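Local coordinates for protein HTH-type transcriptional regulator mcbR (Escherichia coli UMEA 3718-1, PDB 4P9F) that represses expression of McbA by binding to its promoter region, which prevents colanic acid overproduction and is important for biofilm formation, at residues His175-Asn178 and Tyr179-Leu182. Sequence-based numbering, arbitrary orientation.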
ATOM      1  N   HIS A 175      -0.805  26.662 -11.631  1.00 52.44           N
ATOM      2  CA  HIS A 175      -1.051  25.413 -10.910  1.00 43.72           C
ATOM      3  C   HIS A 175      -0.911  25.570  -9.387  1.00 44.98           C
ATOM      4  O   HIS A 175      -1.333  24.702  -8.623  1.00 41.59           O
ATOM      5  CB  HIS A 175      -0.089  24.333 -11.425  1.00 54.43           C
ATOM      6  CG  HIS A 175      -0.409  23.851 -12.809  1.00 59.77           C
ATOM      7  ND1 HIS A 175      -0.316  24.672 -13.918  1.00 62.77           N
ATOM      8  CD2 HIS A 175      -0.791  22.642 -13.267  1.00 60.19           C
ATOM      9  CE1 HIS A 175      -0.652  23.989 -14.993  1.00 60.73           C
ATOM     10  NE2 HIS A 175      -0.943  22.753 -14.634  1.00 65.91           N
ATOM     11  N   ILE A 176      -0.286  26.658  -8.944  1.00 45.73           N
ATOM     12  CA  ILE A 176      -0.091  26.861  -7.511  1.00 46.27           C
ATOM     13  C   ILE A 176      -1.351  27.414  -6.833  1.00 44.56           C
ATOM     14  O   ILE A 176      -1.481  27.344  -5.614  1.00 50.25           O
ATOM     15  CB  ILE A 176       1.103  27.794  -7.225  1.00 51.02           C
ATOM     16  CG1 ILE A 176       1.517  27.652  -5.761  1.00 53.77           C
ATOM     17  CG2 ILE A 176       0.789  29.237  -7.627  1.00 46.63           C
ATOM     18  CD1 ILE A 176       2.730  28.426  -5.406  1.00 63.32           C
ATOM     19  N   GLU A 177      -2.299  27.911  -7.618  1.00 42.27           N
ATOM     20  CA  GLU A 177      -3.500  28.493  -7.041  1.00 44.30           C
ATOM     21  C   GLU A 177      -4.336  27.416  -6.341  1.00 41.99           C
ATOM     22  O   GLU A 177      -4.919  27.669  -5.285  1.00 38.07           O
ATOM     23  CB  GLU A 177      -4.328  29.211  -8.101  1.00 44.14           C
ATOM     24  CG  GLU A 177      -3.888  30.640  -8.331  1.00 47.83           C
ATOM     25  CD  GLU A 177      -3.795  31.441  -7.038  1.00 53.20           C
ATOM     26  OE1 GLU A 177      -4.839  31.678  -6.394  1.00 54.09           O
ATOM     27  OE2 GLU A 177      -2.673  31.827  -6.663  1.00 49.59           O
ATOM     28  N   ASN A 178      -4.396  26.221  -6.922  1.00 37.83           N
ATOM     29  CA  ASN A 178      -5.109  25.131  -6.268  1.00 34.30           C
ATOM     30  C   ASN A 178      -4.522  24.770  -4.907  1.00 31.66           C
ATOM     31  O   ASN A 178      -5.257  24.328  -4.023  1.00 34.73           O
ATOM     32  CB  ASN A 178      -5.147  23.887  -7.169  1.00 41.79           C
ATOM     33  CG  ASN A 178      -6.235  23.967  -8.240  1.00 51.89           C
ATOM     34  OD1 ASN A 178      -7.298  24.557  -8.024  1.00 45.45           O
ATOM     35  ND2 ASN A 178      -5.976  23.368  -9.395  1.00 55.24           N
ATOM     36  N   TYR A 179      -3.221  24.989  -4.728  1.00 31.45           N
ATOM     37  CA  TYR A 179      -2.559  24.719  -3.450  1.00 33.22           C
ATOM     38  C   TYR A 179      -2.972  25.770  -2.412  1.00 33.14           C
ATOM     39  O   TYR A 179      -3.247  25.433  -1.258  1.00 32.90           O
ATOM     40  CB  TYR A 179      -1.036  24.696  -3.620  1.00 35.10           C
ATOM     41  CG  TYR A 179      -0.514  23.473  -4.346  1.00 41.32           C
ATOM     42  CD1 TYR A 179      -0.553  23.407  -5.734  1.00 42.23           C
ATOM     43  CD2 TYR A 179       0.018  22.391  -3.656  1.00 36.64           C
ATOM     44  CE1 TYR A 179      -0.089  22.300  -6.414  1.00 36.28           C
ATOM     45  CE2 TYR A 179       0.494  21.268  -4.336  1.00 37.55           C
ATOM     46  CZ  TYR A 179       0.432  21.238  -5.716  1.00 35.77           C
ATOM     47  OH  TYR A 179       0.894  20.145  -6.422  1.00 41.39           O
ATOM     48  N   HIS A 180      -3.028  27.033  -2.831  1.00 32.55           N
ATOM     49  CA  HIS A 180      -3.550  28.104  -1.987  1.00 38.83           C
ATOM     50  C   HIS A 180      -4.977  27.806  -1.542  1.00 36.19           C
ATOM     51  O   HIS A 180      -5.317  27.948  -0.369  1.00 34.34           O
ATOM     52  CB  HIS A 180      -3.538  29.450  -2.734  1.00 45.55           C
ATOM     53  CG  HIS A 180      -2.170  30.020  -2.941  1.00 53.57           C
ATOM     54  ND1 HIS A 180      -1.401  30.494  -1.901  1.00 57.82           N
ATOM     55  CD2 HIS A 180      -1.440  30.204  -4.065  1.00 58.68           C
ATOM     56  CE1 HIS A 180      -0.252  30.941  -2.375  1.00 58.89           C
ATOM     57  NE2 HIS A 180      -0.250  30.779  -3.685  1.00 57.15           N
ATOM     58  N   LEU A 181      -5.797  27.350  -2.487  1.00 34.65           N
ATOM     59  CA  LEU A 181      -7.190  27.047  -2.212  1.00 35.19           C
ATOM     60  C   LEU A 181      -7.310  25.863  -1.241  1.00 32.45           C
ATOM     61  O   LEU A 181      -8.153  25.866  -0.354  1.00 32.15           O
ATOM     62  CB  LEU A 181      -7.933  26.771  -3.524  1.00 32.24           C
ATOM     63  CG  LEU A 181      -8.133  27.996  -4.425  1.00 39.63           C
ATOM     64  CD1 LEU A 181      -8.823  27.617  -5.730  1.00 36.16           C
ATOM     65  CD2 LEU A 181      -8.962  29.051  -3.683  1.00 39.03           C
ATOM     66  N   LEU A 182      -6.452  24.861  -1.406  1.00 31.51           N
ATOM     67  CA  LEU A 182      -6.446  23.727  -0.493  1.00 29.75           C
ATOM     68  C   LEU A 182      -6.080  24.169   0.930  1.00 30.74           C
ATOM     69  O   LEU A 182      -6.699  23.746   1.907  1.00 30.83           O
ATOM     70  CB  LEU A 182      -5.468  22.654  -0.971  1.00 28.52           C
ATOM     71  CG  LEU A 182      -5.303  21.478  -0.031  1.00 32.78           C
ATOM     72  CD1 LEU A 182      -6.654  20.794   0.164  1.00 30.09           C
ATOM     73  CD2 LEU A 182      -4.266  20.486  -0.571  1.00 28.19           C
TER
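The ring of His180 lies beside Glu177 and Ile176, one turn back along the chain. Glu177 bends at its second torsion (chi2 -52°), which turns the carboxylate toward the ring of His180. OE2 of Glu177 then stands 3.3 Å from CD2 of His180, with the carboxylate and ring planes 29° apart. On the Ile176 side, CG1 of Ile176 reaches to 4.1 Å from NE2 of His180. CD2 of His180 also sits 3.3 Å from O of Ile176. Replacing His180 with an alanine would probably leave the Glu177 carboxylate freer to turn and Ile176 CG1 without this ring beside it.

The two segments run into helix 177-187, in the all-helical FCD domain of a GntR-family regulator. Ile176 O accepts a nearly straight bond from His180 N (3.2 Å, 163°) and a weak one from Tyr179 N. Glu177 O accepts a hydrogen bond from Leu181 N, and Asn178 O one from Leu182 N.

Tyr179 points its ring inward, among Leu110 and Leu113 of helix 100-119 and Ile201 of helix 191-210. His175 O meets the edge of the Tyr179 ring in plane, 3.3 Å from Tyr179 CD1, and also accepts a hydrogen bond from Gln204. The phenol OH of Tyr179 is hydrogen-bonded to Asn205. Asn178 ND2 makes a weak hydrogen bond to Gln204 OE1. Outside, Leu181 lays its CG against Glu177 O at 3.3 Å, and Leu181 CD1 comes 4.1 Å from Asn178 OD1.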